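Local coordinates for protein endonuclease III (Geobacillus stearothermophilus, PDB 1ORN) that probably excises damaged bases from DNA as a glycosylase of the helix-hairpin-helix superfamily that carries a [4Fe-4S] cluster, and forms a covalent intermediate with the DNA, at residues T125-V130 / E163-L168; V129-F134 / E176-H181. All blocks are in the same frame, centred on the assembly; numbering follows the deposited sequence.

Interaction 1. Residues T125-V130 / E163-L168; sequences TANVVV and EVEKTL. With nucleotides of chain B.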
loop_
_atom_site.group_PDB
_atom_site.type_symbol
_atom_site.label_atom_id
_atom_site.label_comp_id
_atom_site.label_asym_id
_atom_site.label_seq_id
_atom_site.Cartn_x
_atom_site.Cartn_y
_atom_site.Cartn_z
ATOM N N THR C 125 1.452 5.842 -1.479
ATOM C CA THR C 125 0.102 6.097 -1.966
ATOM C C THR C 125 0.083 6.260 -3.478
ATOM O O THR C 125 -0.744 5.651 -4.167
ATOM C CB THR C 125 -0.486 7.333 -1.275
ATOM O OG1 THR C 125 -0.594 7.065 0.133
ATOM C CG2 THR C 125 -1.870 7.673 -1.819
ATOM N N ALA C 126 1.004 7.062 -4.001
ATOM C CA ALA C 126 1.067 7.286 -5.443
ATOM C C ALA C 126 1.335 5.987 -6.213
ATOM O O ALA C 126 0.734 5.748 -7.259
ATOM C CB ALA C 126 2.137 8.328 -5.773
ATOM N N ASN C 127 2.235 5.153 -5.705
ATOM C CA ASN C 127 2.534 3.884 -6.367
ATOM C C ASN C 127 1.333 2.946 -6.404
ATOM O O ASN C 127 1.108 2.266 -7.407
ATOM C CB ASN C 127 3.717 3.182 -5.699
ATOM C CG ASN C 127 5.059 3.763 -6.137
ATOM O OD1 ASN C 127 5.123 4.554 -7.077
ATOM N ND2 ASN C 127 6.132 3.364 -5.465
ATOM N N VAL C 128 0.573 2.881 -5.315
ATOM C CA VAL C 128 -0.604 2.013 -5.307
ATOM C C VAL C 128 -1.588 2.483 -6.363
ATOM O O VAL C 128 -2.109 1.680 -7.144
ATOM C CB VAL C 128 -1.321 2.012 -3.940
ATOM C CG1 VAL C 128 -2.674 1.316 -4.061
ATOM C CG2 VAL C 128 -0.461 1.313 -2.911
ATOM N N VAL C 129 -1.838 3.787 -6.400
ATOM C CA VAL C 129 -2.780 4.338 -7.356
ATOM C C VAL C 129 -2.383 4.110 -8.819
ATOM O O VAL C 129 -3.200 3.619 -9.605
ATOM C CB VAL C 129 -3.003 5.851 -7.099
ATOM C CG1 VAL C 129 -3.907 6.456 -8.186
ATOM C CG2 VAL C 129 -3.645 6.034 -5.731
ATOM N N VAL C 130 -1.149 4.436 -9.198
ATOM C CA VAL C 130 -0.774 4.244 -10.598
ATOM C C VAL C 130 -0.773 2.775 -10.999
ATOM O O VAL C 130 -1.091 2.435 -12.143
ATOM C CB VAL C 130 0.612 4.865 -10.929
ATOM C CG1 VAL C 130 0.592 6.346 -10.608
ATOM C CG2 VAL C 130 1.721 4.154 -10.170
ATOM N N GLU C 163 14.934 2.586 -0.494
ATOM C CA GLU C 163 15.988 1.604 -0.732
ATOM C C GLU C 163 15.357 0.236 -0.976
ATOM O O GLU C 163 15.785 -0.509 -1.858
ATOM C CB GLU C 163 16.930 1.540 0.469
ATOM N N VAL C 164 14.339 -0.094 -0.186
ATOM C CA VAL C 164 13.650 -1.370 -0.346
ATOM C C VAL C 164 13.050 -1.419 -1.745
ATOM O O VAL C 164 13.186 -2.410 -2.455
ATOM C CB VAL C 164 12.504 -1.537 0.685
ATOM C CG1 VAL C 164 11.759 -2.852 0.439
ATOM C CG2 VAL C 164 13.063 -1.498 2.094
ATOM N N GLU C 165 12.382 -0.337 -2.133
ATOM C CA GLU C 165 11.746 -0.258 -3.446
ATOM C C GLU C 165 12.737 -0.444 -4.599
ATOM O O GLU C 165 12.484 -1.209 -5.539
ATOM C CB GLU C 165 11.036 1.095 -3.586
ATOM C CG GLU C 165 10.071 1.185 -4.756
ATOM C CD GLU C 165 9.383 2.538 -4.829
ATOM O OE1 GLU C 165 9.078 3.106 -3.756
ATOM O OE2 GLU C 165 9.134 3.029 -5.953
ATOM N N LYS C 166 13.863 0.255 -4.529
ATOM C CA LYS C 166 14.858 0.155 -5.586
ATOM C C LYS C 166 15.446 -1.249 -5.681
ATOM O O LYS C 166 15.695 -1.742 -6.780
ATOM C CB LYS C 166 15.956 1.209 -5.380
ATOM C CG LYS C 166 15.430 2.635 -5.530
ATOM C CD LYS C 166 16.534 3.670 -5.676
ATOM C CE LYS C 166 17.374 3.823 -4.428
ATOM N NZ LYS C 166 18.488 4.796 -4.663
ATOM N N THR C 167 15.638 -1.901 -4.538
ATOM C CA THR C 167 16.182 -3.258 -4.510
ATOM C C THR C 167 15.253 -4.209 -5.255
ATOM O O THR C 167 15.695 -5.012 -6.072
ATOM C CB THR C 167 16.353 -3.770 -3.062
ATOM O OG1 THR C 167 17.316 -2.959 -2.380
ATOM C CG2 THR C 167 16.824 -5.219 -3.054
ATOM N N LEU C 168 13.958 -4.109 -4.975
ATOM C CA LEU C 168 12.977 -4.971 -5.626
ATOM C C LEU C 168 12.857 -4.684 -7.123
ATOM O O LEU C 168 12.716 -5.607 -7.926
ATOM C CB LEU C 168 11.617 -4.805 -4.946
ATOM C CG LEU C 168 11.590 -5.314 -3.501
ATOM C CD1 LEU C 168 10.324 -4.847 -2.801
ATOM C CD2 LEU C 168 11.683 -6.835 -3.505
ATOM P P DT B 9 2.760 7.585 1.922
ATOM O OP1 DT B 9 1.937 7.667 0.696
ATOM O OP2 DT B 9 4.204 7.252 1.834
ATOM O "O5'" DT B 9 2.610 8.952 2.709
ATOM C "C5'" DT B 9 1.313 9.444 3.005
ATOM C "C4'" DT B 9 1.400 10.744 3.764
ATOM O "O4'" DT B 9 1.794 10.489 5.135
ATOM C "C3'" DT B 9 2.402 11.747 3.190
ATOM O "O3'" DT B 9 1.714 12.949 2.840
ATOM C "C2'" DT B 9 3.414 11.959 4.313
ATOM C "C1'" DT B 9 2.665 11.528 5.571
ATOM N N1 DT B 9 3.519 10.982 6.655
ATOM C C2 DT B 9 3.322 11.439 7.954
ATOM O O2 DT B 9 2.495 12.280 8.244
ATOM N N3 DT B 9 4.147 10.870 8.894
ATOM C C4 DT B 9 5.131 9.922 8.677
ATOM O O4 DT B 9 5.795 9.496 9.622
ATOM C C5 DT B 9 5.290 9.504 7.296
ATOM C C7 DT B 9 6.343 8.499 6.960
ATOM C C6 DT B 9 4.483 10.045 6.375
HETATM O O HOH W 1 6.543 2.989 -2.257
#
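Asn127 and Glu165 reach for each other from opposite directions, spanning two helices whose nearest CA atoms, on these same residues, lie 10.5 Å apart. Asn127 ND2 donates to Glu165 OE2 at 3.1 Å, with a bent N-H...O angle of 141°. The approach is from above the carboxylate plane, 55° out of it, and amide and carboxylate are steeply turned against each other. Glu165 gets there through an extended chain, CG anti to the backbone N (chi1 -166°). The close part of the contact is confined to this buried polar pair, where the segments bury just 62 Å² together. On its loose, hydrated side a water donates to Glu165 OE1 at 2.9 Å and accepts a weak bond from Asn127 ND2. Each group has its stronger partner elsewhere: Arg112 NH1 bonds Asn127 OD1, and Arg123 NH2 forms a salt bridge with Glu165 OE2. Were Glu165 replaced by an alanine, Arg123 would probably lose this carboxylate mate and Asn127 ND2 its acceptor on helix 161-171. Thr125 N and OG1 both donate to OP1 of DT9 of chain B, at 2.9 and 2.7 Å, the N-H-to-phosphate grip usual for the helix-hairpin-helix motif. The chemistry implies a buried carboxylate whose charge is probably offset by Arg123, with the amide adding a neutral donor from the same helix that grips the DNA backbone.

Interaction 2. Residues V129-F134 / E176-H181; sequences VVSVAF and EWSITH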
loop_
_atom_site.group_PDB
_atom_site.type_symbol
_atom_site.label_atom_id
_atom_site.label_comp_id
_atom_site.label_asym_id
_atom_site.label_seq_id
_atom_site.Cartn_x
_atom_site.Cartn_y
_atom_site.Cartn_z
ATOM N N VAL C 129 -1.838 3.787 -6.400
ATOM C CA VAL C 129 -2.780 4.338 -7.356
ATOM C C VAL C 129 -2.383 4.110 -8.819
ATOM O O VAL C 129 -3.200 3.619 -9.605
ATOM C CB VAL C 129 -3.003 5.851 -7.099
ATOM C CG1 VAL C 129 -3.907 6.456 -8.186
ATOM C CG2 VAL C 129 -3.645 6.034 -5.731
ATOM N N VAL C 130 -1.149 4.436 -9.198
ATOM C CA VAL C 130 -0.774 4.244 -10.598
ATOM C C VAL C 130 -0.773 2.775 -10.999
ATOM O O VAL C 130 -1.091 2.435 -12.143
ATOM C CB VAL C 130 0.612 4.865 -10.929
ATOM C CG1 VAL C 130 0.592 6.346 -10.608
ATOM C CG2 VAL C 130 1.721 4.154 -10.170
ATOM N N SER C 131 -0.445 1.907 -10.050
ATOM C CA SER C 131 -0.390 0.475 -10.304
ATOM C C SER C 131 -1.764 -0.162 -10.426
ATOM O O SER C 131 -2.064 -0.838 -11.413
ATOM C CB SER C 131 0.380 -0.220 -9.182
ATOM O OG SER C 131 0.355 -1.627 -9.350
ATOM N N VAL C 132 -2.598 0.055 -9.418
ATOM C CA VAL C 132 -3.927 -0.536 -9.402
ATOM C C VAL C 132 -4.899 0.121 -10.376
ATOM O O VAL C 132 -5.595 -0.568 -11.124
ATOM C CB VAL C 132 -4.472 -0.511 -7.962
ATOM C CG1 VAL C 132 -5.841 -1.188 -7.918
ATOM C CG2 VAL C 132 -3.484 -1.328 -7.151
ATOM N N ALA C 133 -4.948 1.446 -10.376
ATOM C CA ALA C 133 -5.856 2.169 -11.261
ATOM C C ALA C 133 -5.444 2.267 -12.728
ATOM O O ALA C 133 -6.287 2.129 -13.622
ATOM C CB ALA C 133 -6.091 3.571 -10.721
ATOM N N PHE C 134 -4.160 2.496 -12.984
ATOM C CA PHE C 134 -3.702 2.685 -14.356
ATOM C C PHE C 134 -2.754 1.642 -14.918
ATOM O O PHE C 134 -2.182 1.836 -15.990
ATOM C CB PHE C 134 -3.080 4.080 -14.474
ATOM C CG PHE C 134 -3.945 5.166 -13.912
ATOM C CD1 PHE C 134 -5.214 5.404 -14.432
ATOM C CD2 PHE C 134 -3.505 5.943 -12.845
ATOM C CE1 PHE C 134 -6.036 6.399 -13.897
ATOM C CE2 PHE C 134 -4.320 6.939 -12.305
ATOM C CZ PHE C 134 -5.589 7.168 -12.831
ATOM N N GLU C 176 6.345 -7.784 -13.713
ATOM C CA GLU C 176 5.852 -8.488 -12.533
ATOM C C GLU C 176 5.833 -7.649 -11.257
ATOM O O GLU C 176 5.519 -8.165 -10.186
ATOM C CB GLU C 176 6.701 -9.731 -12.266
ATOM C CG GLU C 176 6.921 -10.634 -13.463
ATOM C CD GLU C 176 7.796 -11.826 -13.114
ATOM O OE1 GLU C 176 8.206 -12.564 -14.038
ATOM O OE2 GLU C 176 8.071 -12.025 -11.909
ATOM N N TRP C 177 6.177 -6.370 -11.358
ATOM C CA TRP C 177 6.203 -5.508 -10.179
ATOM C C TRP C 177 4.901 -5.442 -9.403
ATOM O O TRP C 177 4.885 -5.662 -8.196
ATOM C CB TRP C 177 6.598 -4.088 -10.564
ATOM C CG TRP C 177 8.036 -3.935 -10.898
ATOM C CD1 TRP C 177 8.993 -4.907 -10.881
ATOM C CD2 TRP C 177 8.688 -2.731 -11.309
ATOM N NE1 TRP C 177 10.205 -4.383 -11.259
ATOM C CE2 TRP C 177 10.047 -3.048 -11.528
ATOM C CE3 TRP C 177 8.258 -1.412 -11.515
ATOM C CZ2 TRP C 177 10.980 -2.097 -11.945
ATOM C CZ3 TRP C 177 9.188 -0.463 -11.932
ATOM C CH2 TRP C 177 10.534 -0.814 -12.142
ATOM N N SER C 178 3.813 -5.128 -10.094
ATOM C CA SER C 178 2.519 -5.005 -9.435
ATOM C C SER C 178 2.034 -6.250 -8.696
ATOM O O SER C 178 1.626 -6.162 -7.538
ATOM C CB SER C 178 1.466 -4.546 -10.443
ATOM O OG SER C 178 1.805 -3.269 -10.959
ATOM N N ILE C 179 2.078 -7.411 -9.342
ATOM C CA ILE C 179 1.604 -8.620 -8.678
ATOM C C ILE C 179 2.533 -9.085 -7.554
ATOM O O ILE C 179 2.075 -9.627 -6.549
ATOM C CB ILE C 179 1.400 -9.781 -9.683
ATOM C CG1 ILE C 179 0.680 -10.938 -8.991
ATOM C CG2 ILE C 179 2.740 -10.262 -10.219
ATOM C CD1 ILE C 179 -0.668 -10.560 -8.421
ATOM N N THR C 180 3.835 -8.869 -7.712
ATOM C CA THR C 180 4.774 -9.278 -6.672
ATOM C C THR C 180 4.517 -8.449 -5.420
ATOM O O THR C 180 4.590 -8.956 -4.298
ATOM C CB THR C 180 6.233 -9.093 -7.121
ATOM O OG1 THR C 180 6.464 -9.870 -8.301
ATOM C CG2 THR C 180 7.185 -9.559 -6.025
ATOM N N HIS C 181 4.208 -7.171 -5.627
ATOM C CA HIS C 181 3.901 -6.254 -4.534
ATOM C C HIS C 181 2.718 -6.808 -3.728
ATOM O O HIS C 181 2.775 -6.915 -2.501
ATOM C CB HIS C 181 3.562 -4.873 -5.119
ATOM C CG HIS C 181 2.739 -4.006 -4.217
ATOM N ND1 HIS C 181 3.243 -3.424 -3.074
ATOM C CD2 HIS C 181 1.439 -3.635 -4.287
ATOM C CE1 HIS C 181 2.289 -2.731 -2.480
ATOM N NE2 HIS C 181 1.183 -2.842 -3.193
#
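In Ser131 the hydroxyl stands anti to the backbone N (chi1 175°), whereas in Ser178 it lies anti to the carbonyl carbon (chi1 -62°), and these two settings turn OG of each residue onto OG of the other. The hydroxyls meet tip to tip at 2.7 Å between Ser131 OG and Ser178 OG, a hydrogen bond in which either could be the donor. Carbon follows closely behind, with Ser178 CB 3.3 Å from Ser131 OG. Such short side chains suffice because the backbones themselves come near: the CA atoms of Ser131 and Ser178 are 6.3 Å apart. The two segments bury 80 Å² in all, essentially through this pair. Around Ser178 the start of the second helix is fastened internally, since Glu176 O accepts from Thr180 OG1 at 2.7 Å and from Thr180 N at 3.1 Å, the two donors arriving from opposite faces of its carbonyl plane. The serine bond thus joins the later part of helix 123-134 to the first turn of helix 177-191. Helix 33-43 packs on the former at Val129, Val132 and Ala133, and helix 112-115 at Val129 and Val130, while Trp177 and His181 of the latter touch the loop residues Ile139 and Ala140.

Followed from the N terminus, the chain passes seven helices before reaching helix 123-134, which supplies the leading segment of both interactions, with Val129 and Val130 common to the two. It then runs through helix 143-152 to helix 161-171, where interaction 1 closes a loop with 32 residues between its segments. After that comes helix 177-191, the next helix in order, and interaction 2 closes a loop with 41 intervening residues. The loops overlap and cross, since interaction 2 starts later and also ends later. Their centres are 9 Å apart; Asn127 and Ser131, four residues apart, set successive turns of a helix lying mostly in the helix-hairpin-helix range against two consecutive helices.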